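Long-range contacts in halotolerant alpha-type carbonic anhydrase (dCA II) (Dunaliella salina, PDB 1Y7W), which probably catalyses the reversible hydration of carbon dioxide to bicarbonate as a zinc-dependent alpha-type carbonic anhydrase able to work at high salt: residues 182-193 and 206-217; 52-60 and 136-144. One frame throughout, in Å; residues are numbered along the deposited sequence.

Contact 1 (182-193 and 206-217)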
# COMPACT_ATOMS: atom_id res chain seq x y z
N PHE A 182 5.91 -15.23 0.70
CA PHE A 182 5.09 -14.73 -0.40
C PHE A 182 5.97 -14.09 -1.49
O PHE A 182 5.74 -14.33 -2.66
CB PHE A 182 4.05 -13.71 0.06
CG PHE A 182 3.29 -13.09 -1.08
CD1 PHE A 182 3.42 -11.74 -1.36
CD2 PHE A 182 2.53 -13.88 -1.96
CE1 PHE A 182 2.82 -11.16 -2.51
CE2 PHE A 182 1.94 -13.31 -3.11
CZ PHE A 182 2.08 -11.95 -3.39
N LEU A 183 6.94 -13.26 -1.11
CA LEU A 183 7.80 -12.64 -2.11
C LEU A 183 8.55 -13.75 -2.88
O LEU A 183 8.75 -13.69 -4.12
CB LEU A 183 8.80 -11.67 -1.44
CG LEU A 183 8.13 -10.36 -0.89
CD1 LEU A 183 9.16 -9.37 -0.36
CD2 LEU A 183 7.27 -9.72 -2.03
N ASN A 184 8.94 -14.78 -2.15
CA ASN A 184 9.61 -15.86 -2.87
C ASN A 184 8.72 -16.51 -3.91
O ASN A 184 9.14 -16.78 -5.02
CB ASN A 184 10.13 -16.93 -1.91
CG ASN A 184 11.56 -17.24 -2.18
OD1 ASN A 184 12.47 -16.48 -1.79
ND2 ASN A 184 11.79 -18.32 -2.93
N SER A 185 7.48 -16.77 -3.57
CA SER A 185 6.59 -17.39 -4.51
C SER A 185 6.35 -16.48 -5.68
O SER A 185 6.39 -16.94 -6.82
CB SER A 185 5.28 -17.77 -3.83
OG SER A 185 4.28 -18.06 -4.79
N LEU A 186 6.09 -15.19 -5.43
CA LEU A 186 5.84 -14.25 -6.54
C LEU A 186 7.04 -14.19 -7.49
O LEU A 186 6.91 -14.24 -8.72
CB LEU A 186 5.61 -12.84 -5.96
CG LEU A 186 5.32 -11.68 -6.90
CD1 LEU A 186 4.00 -11.99 -7.64
CD2 LEU A 186 5.17 -10.38 -6.09
N GLN A 187 8.21 -14.08 -6.92
CA GLN A 187 9.45 -14.02 -7.69
C GLN A 187 9.63 -15.28 -8.54
O GLN A 187 9.97 -15.20 -9.72
CB GLN A 187 10.64 -13.85 -6.73
CG GLN A 187 11.99 -13.92 -7.42
CD GLN A 187 13.13 -13.39 -6.58
OE1 GLN A 187 13.30 -13.79 -5.42
NE2 GLN A 187 13.93 -12.51 -7.16
N THR A 188 9.36 -16.44 -7.96
CA THR A 188 9.49 -17.72 -8.63
C THR A 188 8.49 -17.82 -9.75
O THR A 188 8.83 -18.25 -10.84
CB THR A 188 9.28 -18.89 -7.61
OG1 THR A 188 10.36 -18.89 -6.68
CG2 THR A 188 9.23 -20.23 -8.32
N GLN A 189 7.25 -17.44 -9.48
CA GLN A 189 6.23 -17.48 -10.49
C GLN A 189 6.55 -16.57 -11.66
O GLN A 189 6.41 -16.93 -12.83
CB GLN A 189 4.89 -17.04 -9.92
CG GLN A 189 4.27 -18.01 -8.92
CD GLN A 189 2.96 -17.45 -8.42
OE1 GLN A 189 1.95 -17.41 -9.15
NE2 GLN A 189 2.98 -16.95 -7.17
N ILE A 190 6.91 -15.33 -11.34
CA ILE A 190 7.22 -14.38 -12.39
C ILE A 190 8.49 -14.77 -13.19
O ILE A 190 8.47 -14.80 -14.41
CB ILE A 190 7.36 -12.95 -11.80
CG1 ILE A 190 5.94 -12.47 -11.39
CG2 ILE A 190 7.87 -11.97 -12.88
CD1 ILE A 190 5.95 -11.14 -10.59
N GLU A 191 9.57 -15.06 -12.50
CA GLU A 191 10.81 -15.39 -13.16
C GLU A 191 10.60 -16.61 -14.05
O GLU A 191 11.19 -16.71 -15.13
CB GLU A 191 11.90 -15.59 -12.10
CG GLU A 191 12.28 -14.22 -11.45
CD GLU A 191 13.55 -14.26 -10.60
OE1 GLU A 191 14.05 -13.15 -10.22
OE2 GLU A 191 14.04 -15.37 -10.30
N GLY A 192 9.69 -17.48 -13.63
CA GLY A 192 9.38 -18.66 -14.39
C GLY A 192 8.64 -18.32 -15.67
O GLY A 192 8.97 -18.89 -16.71
N LYS A 193 7.66 -17.42 -15.63
CA LYS A 193 6.90 -17.01 -16.83
C LYS A 193 7.76 -16.18 -17.81
O LYS A 193 7.56 -16.19 -19.04
CB LYS A 193 5.64 -16.21 -16.42
CG LYS A 193 4.57 -17.09 -15.76
CD LYS A 193 3.33 -16.29 -15.35
CE LYS A 193 2.26 -17.21 -14.69
NZ LYS A 193 0.88 -16.98 -15.31
N VAL A 206 -1.07 -10.31 -15.38
CA VAL A 206 -0.46 -11.63 -15.51
C VAL A 206 -0.95 -12.53 -14.36
O VAL A 206 -0.83 -12.19 -13.19
CB VAL A 206 1.10 -11.46 -15.45
CG1 VAL A 206 1.86 -12.82 -15.39
CG2 VAL A 206 1.53 -10.57 -16.65
N SER A 207 -1.49 -13.70 -14.67
CA SER A 207 -2.00 -14.58 -13.60
C SER A 207 -1.00 -15.11 -12.63
O SER A 207 0.07 -15.54 -13.03
CB SER A 207 -2.74 -15.76 -14.23
OG SER A 207 -3.89 -15.24 -14.88
N ILE A 208 -1.33 -15.06 -11.35
CA ILE A 208 -0.48 -15.63 -10.35
C ILE A 208 -1.42 -16.42 -9.41
O ILE A 208 -2.64 -16.33 -9.55
CB ILE A 208 0.31 -14.55 -9.58
CG1 ILE A 208 -0.65 -13.50 -9.05
CG2 ILE A 208 1.41 -13.97 -10.48
CD1 ILE A 208 -0.01 -12.59 -7.97
N ASP A 209 -0.84 -17.20 -8.51
CA ASP A 209 -1.59 -18.05 -7.60
C ASP A 209 -2.43 -17.25 -6.62
O ASP A 209 -2.12 -16.08 -6.34
CB ASP A 209 -0.67 -18.93 -6.74
CG ASP A 209 0.10 -19.97 -7.54
OD1 ASP A 209 -0.29 -20.31 -8.66
OD2 ASP A 209 1.12 -20.46 -6.99
N ASN A 210 -3.44 -17.91 -6.07
CA ASN A 210 -4.30 -17.27 -5.09
C ASN A 210 -3.49 -16.90 -3.89
O ASN A 210 -2.46 -17.51 -3.60
CB ASN A 210 -5.40 -18.22 -4.68
CG ASN A 210 -6.39 -18.44 -5.77
OD1 ASN A 210 -6.59 -17.59 -6.67
ND2 ASN A 210 -7.06 -19.59 -5.69
N ILE A 211 -3.99 -15.93 -3.12
CA ILE A 211 -3.23 -15.43 -1.98
C ILE A 211 -4.03 -15.45 -0.66
O ILE A 211 -5.14 -14.91 -0.61
CB ILE A 211 -2.84 -13.96 -2.27
CG1 ILE A 211 -1.98 -13.93 -3.56
CG2 ILE A 211 -2.14 -13.32 -1.05
CD1 ILE A 211 -1.64 -12.47 -4.02
N ASN A 212 -3.42 -16.01 0.37
CA ASN A 212 -4.00 -16.14 1.70
C ASN A 212 -3.58 -14.84 2.44
O ASN A 212 -2.42 -14.67 2.85
CB ASN A 212 -3.39 -17.40 2.35
CG ASN A 212 -4.05 -17.80 3.69
OD1 ASN A 212 -4.17 -19.03 4.02
ND2 ASN A 212 -4.43 -16.81 4.49
N VAL A 213 -4.52 -13.91 2.58
CA VAL A 213 -4.18 -12.62 3.17
C VAL A 213 -3.51 -12.72 4.52
O VAL A 213 -2.43 -12.15 4.75
CB VAL A 213 -5.43 -11.70 3.27
CG1 VAL A 213 -5.02 -10.33 3.90
CG2 VAL A 213 -5.95 -11.43 1.89
N LYS A 214 -4.14 -13.49 5.41
CA LYS A 214 -3.61 -13.61 6.75
C LYS A 214 -2.24 -14.27 6.84
O LYS A 214 -1.35 -13.80 7.59
CB LYS A 214 -4.64 -14.35 7.60
CG LYS A 214 -4.12 -14.91 8.93
CD LYS A 214 -3.84 -13.78 9.90
CE LYS A 214 -4.01 -14.26 11.36
NZ LYS A 214 -2.87 -15.16 11.68
N THR A 215 -2.05 -15.35 6.09
CA THR A 215 -0.76 -16.03 6.20
C THR A 215 0.34 -15.46 5.31
O THR A 215 1.51 -15.55 5.64
CB THR A 215 -0.91 -17.59 5.92
OG1 THR A 215 -1.20 -17.81 4.53
CG2 THR A 215 -2.06 -18.17 6.77
N GLN A 216 -0.04 -14.85 4.20
CA GLN A 216 0.98 -14.37 3.31
C GLN A 216 1.32 -12.88 3.36
O GLN A 216 2.44 -12.52 3.03
CB GLN A 216 0.62 -14.75 1.87
CG GLN A 216 0.67 -16.29 1.71
CD GLN A 216 0.38 -16.70 0.28
OE1 GLN A 216 -0.77 -16.65 -0.16
NE2 GLN A 216 1.43 -17.09 -0.46
N LEU A 217 0.34 -12.05 3.75
CA LEU A 217 0.52 -10.60 3.76
C LEU A 217 0.57 -9.95 5.13
O LEU A 217 1.49 -9.20 5.39
CB LEU A 217 -0.56 -9.95 2.89
CG LEU A 217 -0.74 -10.44 1.43
CD1 LEU A 217 -1.89 -9.68 0.84
CD2 LEU A 217 0.53 -10.28 0.56
O HOH W 1 4.54 -14.41 3.14
O HOH W 2 1.73 -19.17 -4.17
O HOH W 3 0.44 -15.66 -5.88
O HOH W 4 1.46 -18.40 -11.67

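Contact 2 (52-60 and 136-144)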
# COMPACT_ATOMS: atom_id res chain seq x y z
N SER A 52 0.07 12.29 2.93
CA SER A 52 0.79 11.06 3.26
C SER A 52 1.92 10.91 2.25
O SER A 52 1.82 11.40 1.08
CB SER A 52 -0.13 9.83 3.18
OG SER A 52 -1.16 9.93 4.17
N PRO A 53 2.99 10.18 2.62
CA PRO A 53 3.23 9.47 3.91
C PRO A 53 3.74 10.39 5.01
O PRO A 53 3.94 11.55 4.77
CB PRO A 53 4.30 8.41 3.54
CG PRO A 53 5.11 9.13 2.51
CD PRO A 53 4.11 9.97 1.68
N ILE A 54 4.02 9.82 6.19
CA ILE A 54 4.51 10.59 7.32
C ILE A 54 5.45 9.69 8.10
O ILE A 54 5.55 8.48 7.85
CB ILE A 54 3.35 11.00 8.31
CG1 ILE A 54 2.59 9.75 8.80
CG2 ILE A 54 2.37 11.96 7.61
CD1 ILE A 54 1.65 10.02 10.05
N ASP A 55 6.18 10.30 9.03
CA ASP A 55 7.00 9.52 9.94
C ASP A 55 6.10 9.02 11.10
O ASP A 55 5.21 9.73 11.59
CB ASP A 55 8.14 10.35 10.56
CG ASP A 55 8.90 9.55 11.60
OD1 ASP A 55 9.39 8.46 11.21
OD2 ASP A 55 8.97 9.96 12.79
N ILE A 56 6.31 7.80 11.55
CA ILE A 56 5.52 7.25 12.64
C ILE A 56 6.50 7.20 13.84
O ILE A 56 7.39 6.38 13.89
CB ILE A 56 5.05 5.79 12.35
CG1 ILE A 56 4.35 5.68 10.98
CG2 ILE A 56 4.10 5.30 13.46
CD1 ILE A 56 3.12 6.51 10.90
N ASN A 57 6.30 8.11 14.79
CA ASN A 57 7.14 8.19 15.98
C ASN A 57 6.38 7.42 17.03
O ASN A 57 5.38 7.90 17.59
CB ASN A 57 7.30 9.67 16.37
CG ASN A 57 8.20 9.85 17.55
OD1 ASN A 57 8.12 9.12 18.50
ND2 ASN A 57 9.05 10.86 17.49
N THR A 58 6.83 6.22 17.31
CA THR A 58 6.11 5.39 18.25
C THR A 58 5.99 5.94 19.67
O THR A 58 5.06 5.58 20.37
CB THR A 58 6.64 3.96 18.25
OG1 THR A 58 8.05 3.97 18.49
CG2 THR A 58 6.38 3.32 16.90
N ASN A 59 6.89 6.84 20.08
CA ASN A 59 6.74 7.40 21.42
C ASN A 59 5.68 8.50 21.50
O ASN A 59 5.31 8.92 22.59
CB ASN A 59 8.08 7.89 21.95
CG ASN A 59 8.74 6.83 22.77
OD1 ASN A 59 9.35 5.89 22.24
ND2 ASN A 59 8.58 6.92 24.11
N GLN A 60 5.19 8.96 20.34
CA GLN A 60 4.14 9.96 20.29
C GLN A 60 2.78 9.44 19.91
O GLN A 60 1.87 10.24 19.71
CB GLN A 60 4.50 11.05 19.31
CG GLN A 60 5.88 11.59 19.59
CD GLN A 60 5.84 13.00 20.12
OE1 GLN A 60 6.75 13.82 19.81
NE2 GLN A 60 4.81 13.32 20.94
N SER A 136 10.93 2.81 1.60
CA SER A 136 9.54 2.87 2.03
C SER A 136 9.02 4.34 1.99
O SER A 136 9.82 5.31 2.03
CB SER A 136 9.41 2.33 3.45
OG SER A 136 10.21 3.09 4.34
N GLU A 137 7.69 4.49 1.89
CA GLU A 137 7.08 5.83 1.93
C GLU A 137 6.99 6.28 3.40
O GLU A 137 7.52 7.34 3.79
CB GLU A 137 5.68 5.77 1.27
CG GLU A 137 5.83 5.42 -0.20
CD GLU A 137 4.68 5.96 -1.05
OE1 GLU A 137 3.51 5.67 -0.73
OE2 GLU A 137 4.95 6.67 -2.03
N HIS A 138 6.33 5.49 4.24
CA HIS A 138 6.35 5.88 5.67
C HIS A 138 7.71 5.50 6.28
O HIS A 138 8.41 4.65 5.71
CB HIS A 138 5.31 5.12 6.50
CG HIS A 138 3.91 5.52 6.17
ND1 HIS A 138 3.23 4.98 5.09
CD2 HIS A 138 3.09 6.45 6.72
CE1 HIS A 138 2.05 5.58 4.99
NE2 HIS A 138 1.94 6.48 5.95
N THR A 139 8.07 6.19 7.37
CA THR A 139 9.26 5.83 8.13
C THR A 139 8.72 5.55 9.54
O THR A 139 7.62 6.01 9.89
CB THR A 139 10.33 6.96 8.21
OG1 THR A 139 9.73 8.18 8.65
CG2 THR A 139 11.03 7.15 6.88
N ILE A 140 9.47 4.77 10.35
CA ILE A 140 9.10 4.45 11.72
C ILE A 140 10.32 4.91 12.54
O ILE A 140 11.45 4.45 12.33
CB ILE A 140 8.86 2.92 11.91
CG1 ILE A 140 7.71 2.47 10.97
CG2 ILE A 140 8.38 2.65 13.32
CD1 ILE A 140 7.43 0.93 11.08
N ASN A 141 10.06 5.82 13.46
CA ASN A 141 11.12 6.47 14.24
C ASN A 141 12.26 6.97 13.34
O ASN A 141 13.45 6.86 13.65
CB ASN A 141 11.59 5.54 15.38
CG ASN A 141 10.45 5.20 16.28
OD1 ASN A 141 9.74 6.10 16.70
ND2 ASN A 141 10.24 3.93 16.55
N GLY A 142 11.89 7.59 12.21
CA GLY A 142 12.91 8.12 11.30
C GLY A 142 13.64 7.15 10.39
O GLY A 142 14.51 7.54 9.63
N ILE A 143 13.30 5.86 10.50
CA ILE A 143 13.96 4.84 9.70
C ILE A 143 13.12 4.35 8.53
O ILE A 143 11.95 4.09 8.73
CB ILE A 143 14.23 3.64 10.62
CG1 ILE A 143 15.11 4.10 11.77
CG2 ILE A 143 14.82 2.43 9.85
CD1 ILE A 143 16.37 4.70 11.30
N HIS A 144 13.74 4.24 7.35
CA HIS A 144 13.13 3.68 6.13
C HIS A 144 13.31 2.16 6.12
O HIS A 144 14.20 1.60 6.83
CB HIS A 144 13.76 4.23 4.84
CG HIS A 144 13.31 5.62 4.46
ND1 HIS A 144 12.19 5.86 3.67
CD2 HIS A 144 13.84 6.85 4.74
CE1 HIS A 144 12.06 7.17 3.48
NE2 HIS A 144 13.04 7.79 4.11
O HOH W 5 9.51 7.18 19.37

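Contact 1 (182-193 and 206-217)
The helix of 182-193 comes nearest to 206-217 at its start, where the CA atoms of F182 and Q216 are 5.5 Å apart, and two turns later it passes the extended chain with Q189 CA 7.0 Å from I208 CA. F182 fills the first meeting point. With CG anti to the backbone N (chi1 174°), its ring leaves the helix and enters the corner between I211, Q216 and L217. L217 CD2 sits over one ring face, 4.2 Å from the centroid, in a CH-pi contact, while I211 CD1 meets CE2 obliquely. The amide of Q216 stands almost perpendicular to the ring and brings NE2 to its edge, 3.7 Å from F182 CD2. The same amide is held by its oxygen: Q216 OE1 accepts the backbone N-H of N212, in the carbonyl plane. Water 1 joins F182 N to Q216 O.

The helix is one of the few in this sheet-dominated alpha-carbonic anhydrase fold. L183 and Q187 face helix 253-266, while segment 206-217 pairs by backbone hydrogen bonds of V206 and I211 with V95 and L90, and L217 leans on strand 147-155.

Farther along, L186 CD1 touches I208 CD1, an apolar pair next to the hydrogen bonds of Q189. Glutamine suits position 189 because its amide both accepts and donates. Q189 OE1 takes the N-H of D209, with D209 N 2.9 Å away and 155° at the hydrogen. Q189 NE2 gives to S185 OG and to water 3, which in turn donates to D209 O. The D209 carboxylate stacks on this amide with the planes 20° apart. Lysine suits 193 by its length: K193 CD rests 3.8 Å from V206 CG1. The chain, bent at its last torsion, then delivers K193 NZ to S207 O at 2.8 Å.

Contact 2 (52-60 and 136-144)
A short parallel two-stranded sheet, with bridges D55-T139 and I56-I140, lies near the zinc site of the carbonic anhydrase fold, and strand 139-140 runs on into a type I' turn, I140 to I143. I56 N donates to T139 O (2.8 Å) and I56 O receives N141 N (2.8 Å). The turn needs positive phi at both middle positions, which asparagine and glycine adopt more readily than other residues. The chi1 of D55, 175°, carries its carboxylate away from its own N-H and across to the turn. There D55 OD1 accepts T139 OG1 at 2.6 Å on its anti side and G142 N at 2.8 Å on its syn side, the latter 33° out of the carboxylate plane. An alanine here removes this shared acceptor, and the turn would probably be less firmly tied to strand 55-56. At the other end P53, after a cis peptide bond, sets CB squarely over the H138 ring, 3.7 Å from its centroid, while Y227 and E148 hold the ring nitrogens. Beyond the bridges, the N141 amide grips T58 at two points: OD1 accepts T58 N (3.0 Å), and ND2 donates to T58 OG1, which lies in the amide plane at 2.9 Å.

Overall arrangement
Contacts 1 and 2 lie on opposite sides of the chain's centre, with their centres 28 Å apart and their nearest atoms about 12 Å apart, so neither touches the other. Strand 147-155 relates them: L217 of contact 1 packs on its L149 and I151, while in contact 2 E137 touches H150. H150 binds the zinc together with H130 and H132. Contact 2 is much the closer to that ion, the E137 side chain being about 4 Å away and hydrogen-bonded to T232, a pairing consistent with the glutamate-threonine hydrogen bond that in alpha-carbonic anhydrases orients the zinc-bound hydroxide. In contact 1, the L217 side chain is about 13 Å from the zinc and that of I211 about 11 Å from the sodium ion.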